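Local coordinates for mitogen-activated protein kinase, putative (Map kinase-like protein) (PDB 3PG1) that probably binds ATP and transfers phosphate from it to serine and threonine residues of target proteins, as a MAP kinase of Leishmania major, at residues His148-Glu152 and Ala153-His157; Lys209-Thr212 and Lys213-Met217. One frame throughout, in Å; residues are numbered along the deposited sequence.

Contact 1: residues His148-Glu152 and Ala153-His157; sequences HVLHE and AGVVH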
ATOM      1  N   HIS A 148      -4.664   9.063  -5.231  1.00 22.47           N
ATOM      2  CA  HIS A 148      -4.558  10.475  -5.615  1.00 22.73           C
ATOM      3  C   HIS A 148      -3.907  11.267  -4.454  1.00 25.86           C
ATOM      4  O   HIS A 148      -3.039  12.075  -4.698  1.00 24.69           O
ATOM      5  CB  HIS A 148      -5.962  11.073  -5.921  1.00 23.53           C
ATOM      6  CG  HIS A 148      -5.878  12.491  -6.454  1.00 26.52           C
ATOM      7  ND1 HIS A 148      -5.392  12.754  -7.732  1.00 25.94           N
ATOM      8  CD2 HIS A 148      -6.282  13.661  -5.886  1.00 27.50           C
ATOM      9  CE1 HIS A 148      -5.415  14.083  -7.858  1.00 25.25           C
ATOM     10  NE2 HIS A 148      -6.001  14.656  -6.800  1.00 27.34           N
ATOM     11  N   VAL A 149      -4.354  11.034  -3.212  1.00 24.87           N
ATOM     12  CA  VAL A 149      -3.856  11.724  -2.018  1.00 25.26           C
ATOM     13  C   VAL A 149      -2.351  11.403  -1.834  1.00 25.41           C
ATOM     14  O   VAL A 149      -1.545  12.317  -1.625  1.00 23.46           O
ATOM     15  CB  VAL A 149      -4.728  11.411  -0.748  1.00 30.10           C
ATOM     16  CG1 VAL A 149      -4.120  12.055   0.517  1.00 30.87           C
ATOM     17  CG2 VAL A 149      -6.158  11.916  -0.960  1.00 29.80           C
ATOM     18  N   LEU A 150      -1.980  10.133  -1.940  1.00 23.02           N
ATOM     19  CA  LEU A 150      -0.570   9.782  -1.824  1.00 24.50           C
ATOM     20  C   LEU A 150       0.243  10.495  -2.933  1.00 26.16           C
ATOM     21  O   LEU A 150       1.192  11.210  -2.635  1.00 28.22           O
ATOM     22  CB  LEU A 150      -0.389   8.251  -1.974  1.00 24.39           C
ATOM     23  CG  LEU A 150      -0.961   7.352  -0.865  1.00 29.24           C
ATOM     24  CD1 LEU A 150      -0.763   5.866  -1.250  1.00 28.34           C
ATOM     25  CD2 LEU A 150      -0.343   7.663   0.514  1.00 28.20           C
ATOM     26  N   HIS A 151      -0.221  10.400  -4.183  1.00 23.37           N
ATOM     27  CA  HIS A 151       0.476  10.967  -5.362  1.00 22.36           C
ATOM     28  C   HIS A 151       0.602  12.475  -5.287  1.00 26.21           C
ATOM     29  O   HIS A 151       1.666  13.006  -5.654  1.00 25.93           O
ATOM     30  CB  HIS A 151      -0.217  10.539  -6.656  1.00 22.54           C
ATOM     31  CG  HIS A 151      -0.157   9.056  -6.921  1.00 24.39           C
ATOM     32  ND1 HIS A 151      -0.882   8.484  -7.956  1.00 24.18           N
ATOM     33  CD2 HIS A 151       0.507   8.075  -6.247  1.00 24.92           C
ATOM     34  CE1 HIS A 151      -0.641   7.177  -7.878  1.00 23.84           C
ATOM     35  NE2 HIS A 151       0.148   6.887  -6.827  1.00 23.94           N
ATOM     36  N   GLU A 152      -0.428  13.153  -4.726  1.00 24.13           N
ATOM     37  CA  GLU A 152      -0.388  14.623  -4.574  1.00 25.30           C
ATOM     38  C   GLU A 152       0.711  15.035  -3.573  1.00 30.90           C
ATOM     39  O   GLU A 152       1.264  16.130  -3.696  1.00 31.64           O
ATOM     40  CB  GLU A 152      -1.778  15.209  -4.215  1.00 26.83           C
ATOM     41  CG  GLU A 152      -2.788  15.119  -5.364  1.00 35.05           C
ATOM     42  CD  GLU A 152      -2.386  15.930  -6.578  1.00 40.62           C
ATOM     43  OE1 GLU A 152      -2.296  17.162  -6.421  1.00 40.14           O
ATOM     44  OE2 GLU A 152      -1.979  15.351  -7.608  1.00 34.97           O
ATOM     45  N   ALA A 153       1.070  14.146  -2.637  1.00 25.81           N
ATOM     46  CA  ALA A 153       2.169  14.404  -1.696  1.00 27.28           C
ATOM     47  C   ALA A 153       3.541  13.842  -2.206  1.00 31.42           C
ATOM     48  O   ALA A 153       4.510  13.870  -1.450  1.00 32.67           O
ATOM     49  CB  ALA A 153       1.844  13.791  -0.341  1.00 29.26           C
ATOM     50  N   GLY A 154       3.616  13.382  -3.459  1.00 30.13           N
ATOM     51  CA  GLY A 154       4.838  12.809  -4.038  1.00 30.53           C
ATOM     52  C   GLY A 154       5.155  11.397  -3.557  1.00 34.96           C
ATOM     53  O   GLY A 154       6.288  10.931  -3.676  1.00 36.70           O
ATOM     54  N   VAL A 155       4.166  10.700  -2.992  1.00 28.05           N
ATOM     55  CA  VAL A 155       4.390   9.362  -2.467  1.00 27.26           C
ATOM     56  C   VAL A 155       3.847   8.334  -3.424  1.00 29.79           C
ATOM     57  O   VAL A 155       2.703   8.435  -3.879  1.00 29.77           O
ATOM     58  CB  VAL A 155       3.797   9.268  -1.022  1.00 30.83           C
ATOM     59  CG1 VAL A 155       3.854   7.830  -0.455  1.00 31.41           C
ATOM     60  CG2 VAL A 155       4.531  10.237  -0.107  1.00 31.74           C
ATOM     61  N   VAL A 156       4.655   7.335  -3.718  1.00 25.56           N
ATOM     62  CA  VAL A 156       4.238   6.253  -4.601  1.00 25.01           C
ATOM     63  C   VAL A 156       4.038   5.024  -3.727  1.00 29.67           C
ATOM     64  O   VAL A 156       4.925   4.707  -2.909  1.00 28.71           O
ATOM     65  CB  VAL A 156       5.309   6.018  -5.707  1.00 27.84           C
ATOM     66  CG1 VAL A 156       4.901   4.846  -6.617  1.00 24.31           C
ATOM     67  CG2 VAL A 156       5.498   7.309  -6.542  1.00 27.60           C
ATOM     68  N   HIS A 157       2.875   4.332  -3.868  1.00 27.22           N
ATOM     69  CA  HIS A 157       2.630   3.138  -3.038  1.00 27.48           C
ATOM     70  C   HIS A 157       3.623   2.076  -3.429  1.00 30.96           C
ATOM     71  O   HIS A 157       4.411   1.622  -2.598  1.00 32.44           O
ATOM     72  CB  HIS A 157       1.160   2.609  -3.162  1.00 26.66           C
ATOM     73  CG  HIS A 157       0.816   1.573  -2.139  1.00 29.23           C
ATOM     74  ND1 HIS A 157       1.559   0.409  -2.004  1.00 31.49           N
ATOM     75  CD2 HIS A 157      -0.149   1.585  -1.183  1.00 31.04           C
ATOM     76  CE1 HIS A 157       1.039  -0.236  -0.971  1.00 31.67           C
ATOM     77  NE2 HIS A 157       0.011   0.438  -0.444  1.00 32.11           N
TER
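The imidazole of His151 meets the backbone carbonyl of Val155 with its edge: CD2 lies 3.2 Å from Val155 O, with that oxygen near the plane of the ring. With CG beside the backbone N and anti to the carbonyl carbon (chi1 -65°), the ring reaches forward from the last turn of helix 133-152 to the chain that has just left it. Leu150 and Val155 sit alongside one another, their methyls CD2 and CG1 4.3 Å apart, and Val155 continues onto Leu82 of helix 70-85. Further on, Leu150 CD1 approaches His157 CB at 4.2 Å.

A Schellman motif turns the chain back to make these meetings possible. Gly154 suits its C-prime position because phi is positive there, and its N is bonded to His151 O at 3.0 Å. Val155 N donates to Leu150 O, also at 3.0 Å and fairly straight (159°). The same oxygen takes Ala153 N at 2.9 Å from the opposite face of its plane, so two N-H groups grip one carbonyl. The small, buried Ala153 packs its methyl against Phe86 and His85.

His151 NE2 is hydrogen-bonded to Asp216, whose carboxylate would favour a proton on that nitrogen and probably polarise the ring, making the adjoining C-H a more suitable neighbour for Val155 O.

Contact 2: residues Lys209-Thr212 and Lys213-Met217; sequences KGFT and KLVDM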
ATOM      1  N   LYS A 209      14.458   1.617 -13.196  1.00 31.37           N
ATOM      2  CA  LYS A 209      14.739   2.457 -12.027  1.00 32.86           C
ATOM      3  C   LYS A 209      13.937   3.789 -12.056  1.00 34.06           C
ATOM      4  O   LYS A 209      13.743   4.403 -11.010  1.00 35.01           O
ATOM      5  CB  LYS A 209      16.257   2.732 -11.923  1.00 37.69           C
ATOM      6  CG  LYS A 209      16.871   3.399 -13.150  1.00 65.34           C
ATOM      7  CD  LYS A 209      17.577   4.708 -12.822  1.00 81.59           C
ATOM      8  CE  LYS A 209      18.625   5.065 -13.857  1.00 93.44           C
ATOM      9  NZ  LYS A 209      18.047   5.270 -15.216  1.00100.91           N
ATOM     10  N   GLY A 210      13.520   4.217 -13.248  1.00 28.66           N
ATOM     11  CA  GLY A 210      12.793   5.469 -13.433  1.00 28.10           C
ATOM     12  C   GLY A 210      11.280   5.330 -13.305  1.00 31.29           C
ATOM     13  O   GLY A 210      10.535   6.139 -13.881  1.00 29.44           O
ATOM     14  N   PHE A 211      10.796   4.311 -12.562  1.00 26.65           N
ATOM     15  CA  PHE A 211       9.336   4.136 -12.400  1.00 27.17           C
ATOM     16  C   PHE A 211       8.772   5.370 -11.674  1.00 31.49           C
ATOM     17  O   PHE A 211       9.490   6.062 -10.909  1.00 28.95           O
ATOM     18  CB  PHE A 211       8.973   2.849 -11.618  1.00 28.76           C
ATOM     19  CG  PHE A 211       9.403   2.923 -10.178  1.00 31.90           C
ATOM     20  CD1 PHE A 211      10.695   2.548  -9.799  1.00 36.89           C
ATOM     21  CD2 PHE A 211       8.526   3.368  -9.196  1.00 33.93           C
ATOM     22  CE1 PHE A 211      11.093   2.613  -8.459  1.00 38.29           C
ATOM     23  CE2 PHE A 211       8.928   3.438  -7.858  1.00 37.79           C
ATOM     24  CZ  PHE A 211      10.214   3.079  -7.504  1.00 38.22           C
ATOM     25  N   THR A 212       7.465   5.589 -11.851  1.00 27.52           N
ATOM     26  CA  THR A 212       6.793   6.741 -11.251  1.00 26.37           C
ATOM     27  C   THR A 212       5.488   6.313 -10.566  1.00 27.93           C
ATOM     28  O   THR A 212       5.173   5.130 -10.503  1.00 25.35           O
ATOM     29  CB  THR A 212       6.534   7.829 -12.344  1.00 27.94           C
ATOM     30  OG1 THR A 212       5.454   7.421 -13.212  1.00 27.67           O
ATOM     31  CG2 THR A 212       7.807   8.192 -13.160  1.00 27.64           C
ATOM     32  N   LYS A 213       4.681   7.300 -10.131  1.00 23.69           N
ATOM     33  CA  LYS A 213       3.369   7.066  -9.499  1.00 22.88           C
ATOM     34  C   LYS A 213       2.424   6.275 -10.426  1.00 24.83           C
ATOM     35  O   LYS A 213       1.501   5.619  -9.934  1.00 22.29           O
ATOM     36  CB  LYS A 213       2.731   8.419  -9.095  1.00 23.21           C
ATOM     37  CG  LYS A 213       2.489   9.349 -10.270  1.00 28.03           C
ATOM     38  CD  LYS A 213       2.068  10.723  -9.689  1.00 33.97           C
ATOM     39  CE  LYS A 213       1.938  11.786 -10.740  1.00 49.54           C
ATOM     40  NZ  LYS A 213       1.766  13.122 -10.110  1.00 54.11           N
ATOM     41  N   LEU A 214       2.687   6.294 -11.768  1.00 20.35           N
ATOM     42  CA  LEU A 214       1.874   5.461 -12.679  1.00 20.56           C
ATOM     43  C   LEU A 214       1.909   3.965 -12.446  1.00 22.39           C
ATOM     44  O   LEU A 214       0.954   3.261 -12.817  1.00 20.38           O
ATOM     45  CB  LEU A 214       2.179   5.787 -14.138  1.00 22.33           C
ATOM     46  CG  LEU A 214       1.523   7.150 -14.434  1.00 29.17           C
ATOM     47  CD1 LEU A 214       2.240   7.858 -15.457  1.00 30.85           C
ATOM     48  CD2 LEU A 214      -0.001   6.977 -14.642  1.00 31.30           C
ATOM     49  N   VAL A 215       2.930   3.477 -11.722  1.00 20.69           N
ATOM     50  CA  VAL A 215       2.907   2.035 -11.376  1.00 20.58           C
ATOM     51  C   VAL A 215       1.636   1.694 -10.545  1.00 25.18           C
ATOM     52  O   VAL A 215       1.090   0.581 -10.641  1.00 23.39           O
ATOM     53  CB  VAL A 215       4.198   1.527 -10.678  1.00 23.16           C
ATOM     54  CG1 VAL A 215       5.433   1.772 -11.554  1.00 20.49           C
ATOM     55  CG2 VAL A 215       4.357   2.080  -9.256  1.00 23.82           C
ATOM     56  N   ASP A 216       1.195   2.652  -9.698  1.00 21.45           N
ATOM     57  CA  ASP A 216       0.016   2.428  -8.855  1.00 21.41           C
ATOM     58  C   ASP A 216      -1.264   2.325  -9.653  1.00 25.23           C
ATOM     59  O   ASP A 216      -2.185   1.623  -9.212  1.00 23.67           O
ATOM     60  CB  ASP A 216      -0.139   3.508  -7.757  1.00 23.46           C
ATOM     61  CG  ASP A 216       0.981   3.479  -6.731  1.00 24.58           C
ATOM     62  OD1 ASP A 216       1.197   4.516  -6.066  1.00 23.09           O
ATOM     63  OD2 ASP A 216       1.634   2.408  -6.583  1.00 24.02           O
ATOM     64  N   MET A 217      -1.336   3.040 -10.794  0.50 22.94           N
ATOM     65  CA  MET A 217      -2.502   3.030 -11.677  0.50 21.52           C
ATOM     66  C   MET A 217      -2.650   1.644 -12.316  0.50 24.85           C
ATOM     67  O   MET A 217      -3.771   1.171 -12.498  0.50 24.12           O
ATOM     68  CB  MET A 217      -2.417   4.161 -12.732  0.50 22.56           C
ATOM     69  CG  MET A 217      -2.758   5.537 -12.167  0.50 24.98           C
ATOM     70  SD  MET A 217      -4.290   5.572 -11.196  0.50 28.81           S
ATOM     71  CE  MET A 217      -5.492   5.310 -12.489  0.50 25.44           C
TER
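Val215 turns its side chain back toward the preceding loop, and both its methyls rest against the carbonyl oxygen of Thr212, CG2 at 3.4 Å and CG1 at 3.5 Å from Thr212 O. CG1 alone goes on to Phe211, packing on its CB at 3.7 Å. Chi1 of -58° sets CG1 anti to the carbonyl carbon of its own residue and leaves CG2 between that carbon and the backbone N. A beta-branched residue suits this place, since its fork straddles the carbonyl oxygen while one arm also reaches the neighbouring side chain.

In Phe211 it is the CB that makes the closest approach to Val215; the ring lies obliquely to CG1 and goes on to pack against Leu204 of helix 202-205 and against Arg158.

Thr212 makes an ST turn at the entrance to helix 214-229, the helix F of the protein kinase fold, which runs through the C-terminal lobe. Its chi1 of 74° swings OG1 forward, where it accepts a weak capping bond of 3.3 Å from Leu214 N. The residue's carbonyl accepts in turn from Val215 N at 3.0 Å, in a nearly straight bond (170°). Threonine thus supplies a side-chain and a main-chain acceptor to N-H groups that have no preceding helical turn to bind them.

The side chain of Leu214 comes up to the same hydroxyl: its CB and CD1 both face Thr212 OG1 from the same side, at 3.8 Å and 3.9 Å. Lys213 departs from the turn, its chain extended beyond CG; a long aliphatic shaft with a charged end is well accommodated at this exposed site, where the side chain also touches His151 and Val156.

How the contacts relate
The centres of the two contacts lie 11 Å apart, and Asp216 at the start of helix 214-229 joins them. Its OD1 is probably hydrogen-bonded to both His151 NE2 (2.7 Å) and His157 N (2.8 Å), while OD2 takes the N of Arg158. Packing adds to this: Val156 CG2 lies 3.7 Å from Lys213 CA. Contact 1 ends on His157, the first residue of the His157-Arg158-Asp159 (HRD) motif of the kinase catalytic loop, and contact 2 brings in the aspartate of helix F that holds that motif's backbone, as in related kinases. His157 also touches Phe178, consistent with the regulatory spine whose base is this aspartate.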